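Local coordinates for carbohydrate binding family 6 (Clostridium thermocellum, PDB 5A8C), which probably releases terminal alpha-L-arabinofuranosyl residues by hydrolysis from arabinose-containing polysaccharides, as a family 43 glycoside hydrolase with a five-bladed beta-propeller fold, at residues A[46-58]-A[68-82]. Numbering follows the deposited sequence. Where two conformers were deposited one is given.
Sequences NGRLYIYCSHDSD and IPDITCISTDDLKNW
The R48 guanidinium lies with one face over the backbone of T76 and D77, while S75 OG sits at its edge, in its plane, gripped side-on by NE and NH2, each 2.9 Å from that oxygen. A bend at chi3 (72°) lays the group over this end of the strand. Its NH1 makes a long salt bridge to D77 OD2, and a water also links the two. S75 CB lies over one face of the Y50 ring, 3.9 Å from its centroid, a CH-pi contact. With SG anti to the backbone N (chi1 176°), C73 makes sulfur-aromatic contacts with two rings: SG lies over a face of Y52, 4.0 Å from the centroid, and at the edge of Y50. On the other side of the sheet, I51 CD1 reaches W82 CZ3 at 3.6 Å, and L49 CD2 meets L79 CD2. Paired backbone bonds join L49 with T76, I51 with I74 and C53 with T72. S75 OG also hydrogen-bonds H85 NE2, and Y52 OH hydrogen-bonds P132 O. Strands 48-56 and 70-76 are the central pair of a four-stranded antiparallel sheet, a propeller blade, flanked by strands 36-45 and 83-90; Y52 and I71 pack against strand 104-109.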
loop_
_atom_site.group_PDB
_atom_site.type_symbol
_atom_site.label_atom_id
_atom_site.label_comp_id
_atom_site.label_asym_id
_atom_site.label_seq_id
_atom_site.Cartn_x
_atom_site.Cartn_y
_atom_site.Cartn_z
ATOM N N ASN A 46 1.920 -4.500 19.336
ATOM C CA ASN A 46 2.610 -5.208 20.423
ATOM C C ASN A 46 4.103 -5.268 20.253
ATOM O O ASN A 46 4.739 -6.306 20.439
ATOM C CB ASN A 46 1.911 -6.540 20.637
ATOM C CG ASN A 46 0.678 -6.404 21.569
ATOM O OD1 ASN A 46 0.312 -5.296 21.999
ATOM N ND2 ASN A 46 -0.022 -7.497 21.775
ATOM N N GLY A 47 4.673 -4.137 19.864
ATOM C CA GLY A 47 6.091 -3.985 19.783
ATOM C C GLY A 47 6.730 -4.483 18.504
ATOM O O GLY A 47 7.942 -4.373 18.395
ATOM N N ARG A 48 5.939 -5.036 17.583
ATOM C CA ARG A 48 6.450 -5.555 16.326
ATOM C C ARG A 48 5.955 -4.698 15.176
ATOM O O ARG A 48 4.845 -4.153 15.183
ATOM C CB ARG A 48 5.960 -6.988 16.103
ATOM C CG ARG A 48 6.480 -7.972 17.148
ATOM C CD ARG A 48 6.103 -9.405 16.827
ATOM N NE ARG A 48 6.851 -9.929 15.709
ATOM C CZ ARG A 48 8.083 -10.424 15.806
ATOM N NH1 ARG A 48 8.759 -10.464 16.941
ATOM N NH2 ARG A 48 8.648 -10.844 14.694
ATOM N N LEU A 49 6.773 -4.652 14.129
ATOM C CA LEU A 49 6.419 -4.057 12.840
ATOM C C LEU A 49 6.025 -5.186 11.898
ATOM O O LEU A 49 6.850 -6.077 11.624
ATOM C CB LEU A 49 7.604 -3.286 12.296
ATOM C CG LEU A 49 7.392 -2.615 10.927
ATOM C CD1 LEU A 49 6.296 -1.598 10.945
ATOM C CD2 LEU A 49 8.687 -2.003 10.431
ATOM N N TYR A 50 4.769 -5.175 11.459
ATOM C CA TYR A 50 4.219 -6.154 10.530
ATOM C C TYR A 50 4.133 -5.491 9.171
ATOM O O TYR A 50 3.612 -4.393 9.025
ATOM C CB TYR A 50 2.814 -6.611 10.962
ATOM C CG TYR A 50 2.769 -7.409 12.229
ATOM C CD1 TYR A 50 2.735 -6.792 13.458
ATOM C CD2 TYR A 50 2.742 -8.781 12.179
ATOM C CE1 TYR A 50 2.725 -7.546 14.626
ATOM C CE2 TYR A 50 2.750 -9.571 13.335
ATOM C CZ TYR A 50 2.740 -8.927 14.562
ATOM O OH TYR A 50 2.720 -9.671 15.737
ATOM N N ILE A 51 4.580 -6.240 8.143
ATOM C CA ILE A 51 4.484 -5.790 6.733
ATOM C C ILE A 51 3.650 -6.809 5.971
ATOM O O ILE A 51 3.903 -8.019 6.054
ATOM C CB ILE A 51 5.880 -5.645 6.086
ATOM C CG1 ILE A 51 6.775 -4.693 6.876
ATOM C CG2 ILE A 51 5.692 -5.113 4.668
ATOM C CD1 ILE A 51 8.195 -4.603 6.326
ATOM N N TYR A 52 2.633 -6.289 5.267
ATOM C CA TYR A 52 1.744 -7.094 4.449
ATOM C C TYR A 52 2.015 -6.734 3.004
ATOM O O TYR A 52 2.068 -5.532 2.673
ATOM C CB TYR A 52 0.260 -6.753 4.802
ATOM C CG TYR A 52 -0.075 -7.051 6.222
ATOM C CD1 TYR A 52 0.309 -6.179 7.249
ATOM C CD2 TYR A 52 -0.724 -8.204 6.603
ATOM C CE1 TYR A 52 0.026 -6.445 8.556
ATOM C CE2 TYR A 52 -1.020 -8.491 7.918
ATOM C CZ TYR A 52 -0.619 -7.613 8.908
ATOM O OH TYR A 52 -0.878 -7.834 10.234
ATOM N N CYS A 53 2.071 -7.725 2.129
ATOM C CA CYS A 53 2.480 -7.500 0.756
ATOM C C CYS A 53 1.580 -8.282 -0.200
ATOM O O CYS A 53 1.131 -9.385 0.107
ATOM C CB CYS A 53 3.904 -7.984 0.486
ATOM S SG CYS A 53 5.155 -7.156 1.478
ATOM N N SER A 54 1.395 -7.732 -1.399
ATOM C CA SER A 54 0.983 -8.569 -2.523
ATOM C C SER A 54 1.934 -9.753 -2.631
ATOM O O SER A 54 3.151 -9.521 -2.669
ATOM C CB SER A 54 1.131 -7.762 -3.820
ATOM O OG SER A 54 0.218 -6.698 -3.893
ATOM N N HIS A 55 1.431 -10.975 -2.675
ATOM C CA HIS A 55 2.295 -12.131 -2.961
ATOM C C HIS A 55 2.385 -12.320 -4.476
ATOM O O HIS A 55 1.400 -12.691 -5.114
ATOM C CB HIS A 55 1.741 -13.350 -2.320
ATOM C CG HIS A 55 2.457 -14.625 -2.705
ATOM N ND1 HIS A 55 3.785 -14.849 -2.988
ATOM C CD2 HIS A 55 1.845 -15.817 -2.863
ATOM C CE1 HIS A 55 3.935 -16.144 -3.310
ATOM N NE2 HIS A 55 2.772 -16.749 -3.222
ATOM N N ASP A 56 3.518 -11.944 -5.065
ATOM C CA ASP A 56 3.789 -12.204 -6.462
ATOM C C ASP A 56 4.052 -13.697 -6.621
ATOM O O ASP A 56 5.101 -14.179 -6.185
ATOM C CB ASP A 56 5.029 -11.415 -6.966
ATOM C CG ASP A 56 4.771 -9.995 -7.414
ATOM O OD1 ASP A 56 3.626 -9.625 -7.754
ATOM O OD2 ASP A 56 5.803 -9.260 -7.494
ATOM N N SER A 57 3.139 -14.425 -7.223
ATOM C CA SER A 57 3.332 -15.862 -7.413
ATOM C C SER A 57 4.560 -16.131 -8.278
ATOM O O SER A 57 4.910 -15.353 -9.158
ATOM C CB SER A 57 2.144 -16.479 -8.102
ATOM O OG SER A 57 0.962 -16.277 -7.339
ATOM N N ASP A 58 5.252 -17.241 -8.022
ATOM C CA ASP A 58 6.334 -17.614 -8.899
ATOM C C ASP A 58 5.866 -17.585 -10.353
ATOM O O ASP A 58 4.776 -18.060 -10.681
ATOM C CB ASP A 58 6.824 -19.001 -8.518
ATOM C CG ASP A 58 7.457 -19.038 -7.132
ATOM O OD1 ASP A 58 7.852 -18.002 -6.575
ATOM O OD2 ASP A 58 7.546 -20.182 -6.589
ATOM N N ILE A 68 -1.415 -12.410 -8.262
ATOM C CA ILE A 68 -1.370 -12.049 -6.838
ATOM C C ILE A 68 -2.683 -12.575 -6.201
ATOM O O ILE A 68 -3.677 -11.827 -6.104
ATOM C CB ILE A 68 -1.240 -10.538 -6.632
ATOM C CG1 ILE A 68 0.016 -9.978 -7.333
ATOM C CG2 ILE A 68 -1.188 -10.221 -5.151
ATOM C CD1 ILE A 68 -0.056 -8.468 -7.528
ATOM N N PRO A 69 -2.713 -13.841 -5.775
ATOM C CA PRO A 69 -3.934 -14.445 -5.265
ATOM C C PRO A 69 -4.128 -14.241 -3.780
ATOM O O PRO A 69 -5.172 -14.575 -3.230
ATOM C CB PRO A 69 -3.765 -15.916 -5.630
ATOM C CG PRO A 69 -2.286 -16.143 -5.549
ATOM C CD PRO A 69 -1.704 -14.869 -6.094
ATOM N N ASP A 70 -3.048 -13.830 -3.110
ATOM C CA ASP A 70 -2.971 -13.840 -1.661
ATOM C C ASP A 70 -2.003 -12.734 -1.176
ATOM O O ASP A 70 -1.352 -12.088 -1.986
ATOM C CB ASP A 70 -2.685 -15.270 -1.144
ATOM C CG ASP A 70 -1.543 -15.992 -1.793
ATOM O OD1 ASP A 70 -0.732 -15.354 -2.465
ATOM O OD2 ASP A 70 -1.439 -17.222 -1.548
ATOM N N ILE A 71 -1.990 -12.572 0.149
ATOM C CA ILE A 71 -1.229 -11.529 0.842
ATOM C C ILE A 71 -0.231 -12.213 1.797
ATOM O O ILE A 71 -0.656 -12.969 2.662
ATOM C CB ILE A 71 -2.163 -10.624 1.629
ATOM C CG1 ILE A 71 -3.131 -9.922 0.749
ATOM C CG2 ILE A 71 -1.380 -9.669 2.524
ATOM C CD1 ILE A 71 -2.502 -9.061 -0.234
ATOM N N THR A 72 1.030 -11.822 1.690
ATOM C CA THR A 72 2.107 -12.300 2.555
ATOM C C THR A 72 2.257 -11.382 3.738
ATOM O O THR A 72 2.114 -10.169 3.589
ATOM C CB THR A 72 3.445 -12.280 1.732
ATOM O OG1 THR A 72 3.306 -13.075 0.577
ATOM C CG2 THR A 72 4.620 -12.694 2.572
ATOM N N CYS A 73 2.626 -11.925 4.907
ATOM C CA CYS A 73 2.934 -11.070 6.061
ATOM C C CYS A 73 4.265 -11.520 6.647
ATOM O O CYS A 73 4.496 -12.732 6.869
ATOM C CB CYS A 73 1.857 -11.217 7.122
ATOM S SG CYS A 73 2.106 -10.333 8.638
ATOM N N ILE A 74 5.133 -10.546 6.942
ATOM C CA ILE A 74 6.395 -10.754 7.687
ATOM C C ILE A 74 6.404 -9.751 8.836
ATOM O O ILE A 74 5.745 -8.723 8.788
ATOM C CB ILE A 74 7.623 -10.634 6.762
ATOM C CG1 ILE A 74 7.849 -9.216 6.264
ATOM C CG2 ILE A 74 7.554 -11.632 5.633
ATOM C CD1 ILE A 74 9.113 -9.024 5.458
ATOM N N SER A 75 7.215 -10.025 9.862
ATOM C CA SER A 75 7.305 -9.067 10.955
ATOM C C SER A 75 8.632 -9.129 11.629
ATOM O O SER A 75 9.409 -10.084 11.525
ATOM C CB SER A 75 6.202 -9.260 12.012
ATOM O OG SER A 75 6.471 -10.400 12.838
ATOM N N THR A 76 8.882 -8.094 12.439
ATOM C CA THR A 76 10.108 -7.996 13.214
ATOM C C THR A 76 9.856 -7.257 14.510
ATOM O O THR A 76 8.999 -6.404 14.588
ATOM C CB THR A 76 11.181 -7.256 12.413
ATOM O OG1 THR A 76 12.463 -7.389 13.067
ATOM C CG2 THR A 76 10.875 -5.776 12.199
ATOM N N ASP A 77 10.693 -7.557 15.511
ATOM C CA ASP A 77 10.772 -6.716 16.708
ATOM C C ASP A 77 12.083 -6.003 16.850
ATOM O O ASP A 77 12.278 -5.330 17.853
ATOM C CB ASP A 77 10.433 -7.437 18.021
ATOM C CG ASP A 77 11.470 -8.366 18.483
ATOM O OD1 ASP A 77 12.474 -8.526 17.776
ATOM O OD2 ASP A 77 11.273 -8.893 19.618
ATOM N N ASP A 78 12.956 -6.117 15.873
ATOM C CA ASP A 78 14.302 -5.586 15.999
ATOM C C ASP A 78 14.881 -5.018 14.729
ATOM O O ASP A 78 16.017 -4.533 14.738
ATOM C CB ASP A 78 15.294 -6.619 16.623
ATOM C CG ASP A 78 15.561 -7.810 15.759
ATOM O OD1 ASP A 78 15.000 -7.929 14.653
ATOM O OD2 ASP A 78 16.361 -8.656 16.181
ATOM N N LEU A 79 14.118 -5.053 13.611
ATOM C CA LEU A 79 14.594 -4.614 12.347
ATOM C C LEU A 79 15.851 -5.388 11.859
ATOM O O LEU A 79 16.581 -4.856 11.018
ATOM C CB LEU A 79 14.818 -3.082 12.314
ATOM C CG LEU A 79 13.540 -2.219 12.495
ATOM C CD1 LEU A 79 13.904 -0.780 12.824
ATOM C CD2 LEU A 79 12.628 -2.260 11.297
ATOM N N LYS A 80 15.992 -6.616 12.327
ATOM C CA LYS A 80 17.085 -7.499 11.950
ATOM C C LYS A 80 16.581 -8.870 11.575
ATOM O O LYS A 80 17.021 -9.425 10.523
ATOM C CB LYS A 80 18.153 -7.544 13.032
ATOM C CG LYS A 80 18.815 -6.202 13.348
ATOM C CD LYS A 80 19.800 -6.249 14.524
ATOM C CE LYS A 80 20.260 -4.848 14.917
ATOM N NZ LYS A 80 19.131 -3.997 15.421
ATOM N N ASN A 81 15.787 -9.493 12.441
ATOM C CA ASN A 81 15.241 -10.822 12.235
ATOM C C ASN A 81 13.819 -10.639 11.761
ATOM O O ASN A 81 13.010 -10.078 12.515
ATOM C CB ASN A 81 15.327 -11.668 13.535
ATOM C CG ASN A 81 15.072 -13.163 13.266
ATOM O OD1 ASN A 81 14.286 -13.528 12.441
ATOM N ND2 ASN A 81 15.739 -14.035 14.012
ATOM N N TRP A 82 13.530 -11.112 10.562
ATOM C CA TRP A 82 12.201 -11.063 9.998
ATOM C C TRP A 82 11.565 -12.433 10.062
ATOM O O TRP A 82 12.136 -13.409 9.532
ATOM C CB TRP A 82 12.259 -10.536 8.547
ATOM C CG TRP A 82 12.697 -9.106 8.482
ATOM C CD1 TRP A 82 13.947 -8.634 8.359
ATOM C CD2 TRP A 82 11.856 -7.951 8.628
ATOM N NE1 TRP A 82 13.964 -7.274 8.430
ATOM C CE2 TRP A 82 12.676 -6.817 8.547
ATOM C CE3 TRP A 82 10.463 -7.767 8.751
ATOM C CZ2 TRP A 82 12.160 -5.495 8.616
ATOM C CZ3 TRP A 82 9.958 -6.475 8.827
ATOM C CH2 TRP A 82 10.816 -5.372 8.752
HETATM O O HOH W 1 8.085 -9.684 19.684
HETATM O O HOH W 2 11.262 -11.782 13.987
HETATM O O HOH W 3 0.285 -18.733 -2.980
#